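Local coordinates for protein endo-1,4-beta-mannanase (Eisenia fetida, PDB 5Y6T) that probably hydrolyses internal beta-1,4-mannosidic linkages of mannan polysaccharides, as a cold-adapted endo-mannanase of glycoside hydrolase family 5, at residues Q144-M149 with T212-R217; T94-L99 with S151-K156; S136-Y141 with Q205-K210. All blocks are in the same frame, centred on the assembly; numbering follows the deposited sequence. Where two conformers were deposited one is given.

Contact 1: residues Q144-M149 with T212-R217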
# COMPACT_ATOMS: atom_id res chain seq x y z
N GLN A 144 14.66 14.65 6.65
CA GLN A 144 15.91 13.92 6.86
C GLN A 144 15.90 12.50 6.32
O GLN A 144 16.93 11.90 6.06
CB GLN A 144 16.33 13.85 8.33
CG GLN A 144 16.60 15.16 9.08
CD GLN A 144 17.07 16.30 8.24
OE1 GLN A 144 16.30 17.16 7.89
NE2 GLN A 144 18.34 16.33 7.94
N ALA A 145 14.72 11.94 6.15
CA ALA A 145 14.61 10.56 5.70
C ALA A 145 13.82 10.48 4.37
O ALA A 145 14.38 10.05 3.33
CB ALA A 145 14.03 9.67 6.81
N LEU A 146 12.55 10.90 4.38
CA LEU A 146 11.63 10.63 3.29
C LEU A 146 12.00 11.37 2.00
O LEU A 146 12.14 10.76 0.96
CB LEU A 146 10.21 10.96 3.71
CG LEU A 146 9.05 10.56 2.80
CD1 LEU A 146 9.00 9.07 2.46
CD2 LEU A 146 7.72 11.10 3.30
N VAL A 147 12.13 12.69 2.09
CA VAL A 147 12.39 13.48 0.89
C VAL A 147 13.67 13.06 0.22
O VAL A 147 13.66 12.80 -0.99
CB VAL A 147 12.30 15.00 1.15
CG1 VAL A 147 12.98 15.82 0.02
CG2 VAL A 147 10.82 15.45 1.38
N PRO A 148 14.77 12.94 0.95
CA PRO A 148 16.00 12.50 0.27
C PRO A 148 15.92 11.12 -0.41
O PRO A 148 16.39 10.97 -1.55
CB PRO A 148 17.02 12.46 1.40
CG PRO A 148 16.52 13.54 2.33
CD PRO A 148 15.03 13.30 2.37
N MET A 149 15.28 10.16 0.28
CA MET A 149 15.04 8.85 -0.29
C MET A 149 14.18 8.88 -1.56
O MET A 149 14.50 8.29 -2.58
CB MET A 149 14.47 7.92 0.78
CG MET A 149 14.10 6.58 0.25
SD MET A 149 13.69 5.46 1.60
CE MET A 149 12.38 6.36 2.37
N THR A 212 2.34 12.39 2.03
CA THR A 212 1.99 12.24 0.62
C THR A 212 2.44 13.48 -0.16
O THR A 212 3.02 13.37 -1.24
CB THR A 212 0.49 11.92 0.41
OG1 THR A 212 0.16 10.63 1.01
CG2 THR A 212 0.14 11.82 -1.04
N ALA A 213 2.17 14.66 0.40
CA ALA A 213 2.54 15.91 -0.22
C ALA A 213 4.08 15.91 -0.40
O ALA A 213 4.62 16.27 -1.47
CB ALA A 213 2.14 17.07 0.67
N ALA A 214 4.80 15.52 0.69
CA ALA A 214 6.24 15.55 0.65
C ALA A 214 6.78 14.61 -0.42
O ALA A 214 7.70 15.01 -1.16
CB ALA A 214 6.87 15.18 2.00
N ILE A 215 6.22 13.38 -0.54
CA ILE A 215 6.62 12.46 -1.63
C ILE A 215 6.44 13.13 -3.05
O ILE A 215 7.31 13.03 -3.90
CB ILE A 215 5.84 11.13 -1.51
CG1 ILE A 215 6.32 10.38 -0.27
CG2 ILE A 215 5.92 10.37 -2.80
CD1 ILE A 215 5.24 9.31 0.13
N LYS A 216 5.33 13.82 -3.22
CA LYS A 216 5.00 14.39 -4.53
C LYS A 216 5.85 15.63 -4.83
O LYS A 216 6.08 15.94 -5.98
CB LYS A 216 3.49 14.64 -4.57
CG LYS A 216 2.79 13.30 -4.72
CD LYS A 216 1.35 13.45 -5.00
CE LYS A 216 0.78 12.14 -5.36
NZ LYS A 216 -0.61 12.33 -5.82
N ARG A 217 6.25 16.37 -3.83
CA ARG A 217 7.26 17.43 -4.05
C ARG A 217 8.57 16.86 -4.42
O ARG A 217 9.26 17.42 -5.29
CB ARG A 217 7.38 18.32 -2.81
CG ARG A 217 6.15 19.14 -2.59
CD ARG A 217 6.39 20.34 -1.66
NE ARG A 217 5.17 21.09 -1.67
CZ ARG A 217 4.15 20.88 -0.86
NH1 ARG A 217 4.24 19.98 0.08
NH2 ARG A 217 3.03 21.57 -1.00

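Contact 2: residues T94-L99 with S151-K156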
# COMPACT_ATOMS: atom_id res chain seq x y z
N THR A 94 21.94 3.02 4.63
CA THR A 94 21.83 2.08 3.47
C THR A 94 20.44 1.93 2.82
O THR A 94 20.34 1.35 1.73
CB THR A 94 22.36 0.69 3.75
OG1 THR A 94 21.45 -0.08 4.53
CG2 THR A 94 23.79 0.79 4.42
N MET A 95 19.42 2.44 3.46
CA MET A 95 18.08 2.18 2.98
C MET A 95 17.92 2.53 1.52
O MET A 95 17.34 1.81 0.74
CB MET A 95 17.03 2.86 3.83
CG MET A 95 15.61 2.47 3.40
SD MET A 95 14.39 3.19 4.46
CE MET A 95 14.65 2.14 5.93
N THR A 96 18.29 3.74 1.16
CA THR A 96 18.11 4.15 -0.23
C THR A 96 18.81 3.28 -1.25
O THR A 96 18.19 2.86 -2.23
CB THR A 96 18.52 5.64 -0.41
OG1 THR A 96 17.81 6.44 0.53
CG2 THR A 96 18.23 6.09 -1.76
N SER A 97 20.09 2.98 -1.01
CA SER A 97 20.82 2.09 -1.87
C SER A 97 20.27 0.67 -1.86
O SER A 97 20.29 -0.02 -2.87
CB SER A 97 22.36 2.13 -1.55
OG SER A 97 22.68 1.84 -0.25
N ASP A 98 19.76 0.22 -0.71
CA ASP A 98 19.17 -1.10 -0.61
C ASP A 98 17.93 -1.16 -1.51
O ASP A 98 17.77 -2.07 -2.30
CB ASP A 98 18.78 -1.47 0.82
CG ASP A 98 19.96 -1.58 1.78
OD1 ASP A 98 21.08 -1.74 1.27
OD2 ASP A 98 19.75 -1.52 3.04
N LEU A 99 17.03 -0.19 -1.35
CA LEU A 99 15.85 -0.15 -2.20
C LEU A 99 16.21 0.01 -3.71
O LEU A 99 15.52 -0.51 -4.57
CB LEU A 99 14.94 0.99 -1.79
CG LEU A 99 14.14 0.76 -0.54
CD1 LEU A 99 13.66 2.06 0.05
CD2 LEU A 99 12.98 -0.21 -0.81
N SER A 151 13.46 11.39 -3.51
CA SER A 151 14.16 12.12 -4.61
C SER A 151 15.20 11.24 -5.31
O SER A 151 15.32 11.16 -6.50
CB SER A 151 14.83 13.39 -4.01
OG SER A 151 15.55 14.08 -5.06
N ALA A 152 16.02 10.57 -4.52
CA ALA A 152 17.08 9.77 -5.06
C ALA A 152 16.49 8.63 -5.89
O ALA A 152 17.14 8.19 -6.82
CB ALA A 152 17.94 9.19 -3.94
N LEU A 153 15.34 8.08 -5.47
CA LEU A 153 14.72 6.95 -6.17
C LEU A 153 13.79 7.31 -7.32
O LEU A 153 13.09 6.45 -7.91
CB LEU A 153 14.01 5.99 -5.16
CG LEU A 153 14.98 5.42 -4.16
CD1 LEU A 153 14.13 4.63 -3.17
CD2 LEU A 153 16.00 4.51 -4.79
N SER A 154 13.68 8.62 -7.58
CA SER A 154 12.68 9.19 -8.51
C SER A 154 12.89 8.87 -9.96
O SER A 154 12.05 9.18 -10.76
CB SER A 154 12.63 10.73 -8.36
OG SER A 154 13.84 11.35 -8.79
N GLY A 155 14.04 8.28 -10.27
CA GLY A 155 14.28 7.83 -11.63
C GLY A 155 14.17 6.35 -11.89
O GLY A 155 14.24 5.90 -13.02
N LYS A 156 13.82 5.58 -10.85
CA LYS A 156 13.77 4.14 -10.97
C LYS A 156 12.43 3.78 -11.66
O LYS A 156 11.34 3.99 -11.15
CB LYS A 156 13.85 3.49 -9.60
CG LYS A 156 15.13 3.75 -8.87
CD LYS A 156 16.29 3.10 -9.53
CE LYS A 156 17.57 3.40 -8.77
NZ LYS A 156 18.76 2.83 -9.49

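Contact 3: residues S136-Y141 with Q205-K210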
# COMPACT_ATOMS: atom_id res chain seq x y z
N SER A 136 6.53 18.80 14.57
CA SER A 136 7.98 19.15 14.53
C SER A 136 8.83 17.90 14.29
O SER A 136 9.78 17.91 13.48
CB SER A 136 8.40 19.92 15.80
OG SER A 136 8.84 19.09 16.87
N LYS A 137 8.46 16.82 14.94
CA LYS A 137 9.15 15.54 14.71
C LYS A 137 8.86 14.92 13.35
O LYS A 137 9.78 14.49 12.64
CB LYS A 137 8.86 14.57 15.83
CG LYS A 137 9.50 15.05 17.11
CD LYS A 137 9.21 14.22 18.32
CE LYS A 137 9.99 14.70 19.60
NZ LYS A 137 9.56 13.92 20.84
N LEU A 138 7.57 14.93 12.96
CA LEU A 138 7.20 14.50 11.61
C LEU A 138 7.97 15.24 10.54
O LEU A 138 8.44 14.64 9.57
CB LEU A 138 5.67 14.67 11.42
CG LEU A 138 5.17 14.26 10.03
CD1 LEU A 138 5.54 12.81 9.75
CD2 LEU A 138 3.66 14.55 10.03
N GLN A 139 8.16 16.55 10.72
CA GLN A 139 8.85 17.30 9.68
C GLN A 139 10.33 16.83 9.55
O GLN A 139 10.88 16.89 8.48
CB GLN A 139 8.84 18.81 9.97
CG GLN A 139 9.30 19.62 8.77
CD GLN A 139 8.39 19.52 7.57
OE1 GLN A 139 7.13 19.37 7.68
NE2 GLN A 139 9.01 19.51 6.38
N THR A 140 10.97 16.39 10.65
CA THR A 140 12.30 15.82 10.58
C THR A 140 12.34 14.48 9.85
O THR A 140 13.23 14.18 9.05
CB THR A 140 12.99 15.79 11.97
OG1 THR A 140 12.37 14.80 12.85
CG2 THR A 140 13.08 17.21 12.52
N TYR A 141 11.35 13.63 10.10
CA TYR A 141 11.14 12.44 9.24
C TYR A 141 11.08 12.81 7.78
O TYR A 141 11.79 12.24 6.91
CB TYR A 141 9.90 11.58 9.65
CG TYR A 141 9.77 10.39 8.72
CD1 TYR A 141 10.69 9.36 8.77
CD2 TYR A 141 8.75 10.32 7.75
CE1 TYR A 141 10.64 8.35 7.83
CE2 TYR A 141 8.70 9.33 6.85
CZ TYR A 141 9.62 8.31 6.90
OH TYR A 141 9.63 7.29 5.96
N GLN A 205 -5.08 10.96 9.17
CA GLN A 205 -5.19 11.71 7.93
C GLN A 205 -4.15 12.78 7.74
O GLN A 205 -3.63 12.96 6.63
CB GLN A 205 -6.59 12.31 7.76
CG GLN A 205 -7.72 11.29 7.60
CD GLN A 205 -9.07 11.93 7.91
OE1 GLN A 205 -9.24 12.68 8.91
NE2 GLN A 205 -10.07 11.57 7.14
N SER A 206 -3.91 13.58 8.79
CA SER A 206 -2.87 14.62 8.71
C SER A 206 -1.50 14.02 8.39
O SER A 206 -0.79 14.51 7.53
CB SER A 206 -2.88 15.44 10.02
OG SER A 206 -1.92 16.49 9.92
N PHE A 207 -1.15 12.93 9.09
CA PHE A 207 0.13 12.18 8.94
C PHE A 207 0.27 11.74 7.47
O PHE A 207 1.30 11.94 6.86
CB PHE A 207 0.13 11.01 9.95
CG PHE A 207 1.38 10.16 9.99
CD1 PHE A 207 2.53 10.61 10.63
CD2 PHE A 207 1.36 8.88 9.52
CE1 PHE A 207 3.62 9.78 10.78
CE2 PHE A 207 2.44 8.02 9.69
CZ PHE A 207 3.60 8.52 10.28
N ILE A 208 -0.82 11.21 6.94
CA ILE A 208 -0.87 10.76 5.59
C ILE A 208 -0.75 11.92 4.60
O ILE A 208 0.00 11.83 3.58
CB ILE A 208 -2.12 9.87 5.32
CG1 ILE A 208 -1.98 8.56 6.14
CG2 ILE A 208 -2.27 9.56 3.84
CD1 ILE A 208 -3.31 7.92 6.41
N ASN A 209 -1.57 12.93 4.77
CA ASN A 209 -1.60 14.08 3.89
C ASN A 209 -0.21 14.71 3.77
O ASN A 209 0.27 14.98 2.67
CB ASN A 209 -2.59 15.11 4.44
CG ASN A 209 -2.55 16.46 3.67
OD1 ASN A 209 -2.24 17.48 4.27
ND2 ASN A 209 -2.88 16.44 2.37
N LYS A 210 0.45 14.94 4.91
CA LYS A 210 1.75 15.64 4.90
C LYS A 210 2.82 14.84 4.22
O LYS A 210 3.63 15.39 3.46
CB LYS A 210 2.17 16.13 6.30
CG LYS A 210 1.19 17.14 6.90
CD LYS A 210 1.48 17.47 8.37
CE LYS A 210 0.52 18.52 8.98
NZ LYS A 210 0.71 19.91 8.51

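Contact 1: residues Q144-M149 with T212-R217
L146 and I215 meet through aliphatic branches alone, and the pair shows how two helical segments can pack with no hydrogen bond passing between them. The isobutyl end of L146 is laid around CG1 of I215: its CD2 comes within 3.9 Å of that I215 CG1, its CD1 within 4.0 Å, and its branching carbon CG sits only slightly farther off. This follows from the rotamer, since CG of L146 stands anti to the backbone N (chi1 -171°) and carries the methyls outward to the facing helix. On I215, chi1 of -69° sets CG1 beside the backbone N, on the side facing the leucine, and that methylene makes the closest approach.

One residue along, V147 uses just one of its two branches. CG2 lies 4.0 Å from CB of A214, and it also rests near A214 O. A214 offers no more than a methyl, which lets the backbones come close: the CA atoms of V147 and I215 are 6.4 Å apart, and the axes of the two short segments approach to 8.9 Å at an angle of 36°. Residues 144-149 are less regular than 212-217. A wider, pi-type turn covers 144-146, and the helix kinks at P148, whose ring nitrogen has no hydrogen to give to the preceding turn; ordinary helical bonding returns with M149 N to A145 O. Beyond the interface, K216 and R217 form salt bridges with D261 and D255.

Residues 144-149 belong to helix 135-152 and residues 212-217 to helix 201-218. M149, from the same segment as L146, packs on M95, T96 and L99 of helix 95-108, while I215 also packs inward on V224 of strand 223-228.

Contact 2: residues T94-L99 with S151-K156
The flat group touched across this contact is the peptide carbonyl of T96, whose O lies 3.8 Å from the CD2 methyl of L153; no aromatic ring takes part. A second flat group, the D98 carboxylate, is met within its own segment, where T94 OG1 donates to D98 OD2 over 2.7 Å from above the carboxylate plane, 37° out of it. OD2 also accepts from G39 N.

The rest is aliphatic. CG2 of T96, anti to the backbone N (chi1 -54° for OG1), reaches CB of A152 at 3.8 Å and lies beside L153 as well. L153 thus spreads its two methyls across about one turn of the facing helix: CD2 goes to T96, and CD1 to CB of L99 at 4.0 Å, the two leucine side chains running nearly at right angles. Close by, S151 O accepts both S154 N and S154 OG, the hydroxyl at 2.7 Å. A type I turn, L153 to K156, follows, and K156 forms a salt bridge with D104.

Helix 95-108 and the C-terminal end of helix 135-152 are neighbours in the outer layer, an adjacency typical of the (beta/alpha)8 barrel of family 5 glycoside hydrolases.

Contact 3: residues S136-Y141 with Q205-K210
L138 and F207 mark the nearest backbone approach of the helical segments 136-141 and 205-210, with their CA atoms 7.9 Å apart. In the (beta/alpha)8 barrel expected of this family, these belong to neighbouring helices of the outer layer.

L138 carries the contact. Its CG is anti to the backbone N (chi1 180°), and both methyls take part: CD1 comes within 3.7 Å of F207 CE1, approaching the ring obliquely, and CD2 lies 4.0 Å from CD of K210 while also bordering the ring at F207 CD1. The lysine thus gives its aliphatic middle to the interface; its chain then bends at chi4 (-72°), and NZ bonds to the carbonyl of G253. F207 is covered further by Y128, L131 and I132 of helix 126-133. With an alanine at L138, both methyls would be gone, which would probably open a gap between the helices and leave the F207 ring and the K210 methylenes without their apolar partner.

The far side of helix 135-152 carries a polar detail. The carbonyl O of K137 accepts Y141 N and also T140 OG1, the latter at 2.6 Å, in the carbonyl plane and on a lone pair, with a C=O...OG1 angle of 130°.

All three contacts use helix 135-152, which lies between helix 95-108 and helix 201-218 in the outer layer of the barrel. Contacts 3 and 1 follow one another along the same helix pair, their centres 10 Å apart, and are joined by a probable hydrogen bond from L146 N to Y141 O (3.0 Å). Contact 2, on the other flank, is centred 12 Å from contact 1 and 21 Å from contact 3. M149, from the 144-149 segment of contact 1, reaches contact 2, its SD 3.7 Å from M95 SD. Along the chain the segments alternate, 94-99, 136-141, 144-149, 151-156, 205-210 and 212-217, so one helix packs against a neighbour on each flank.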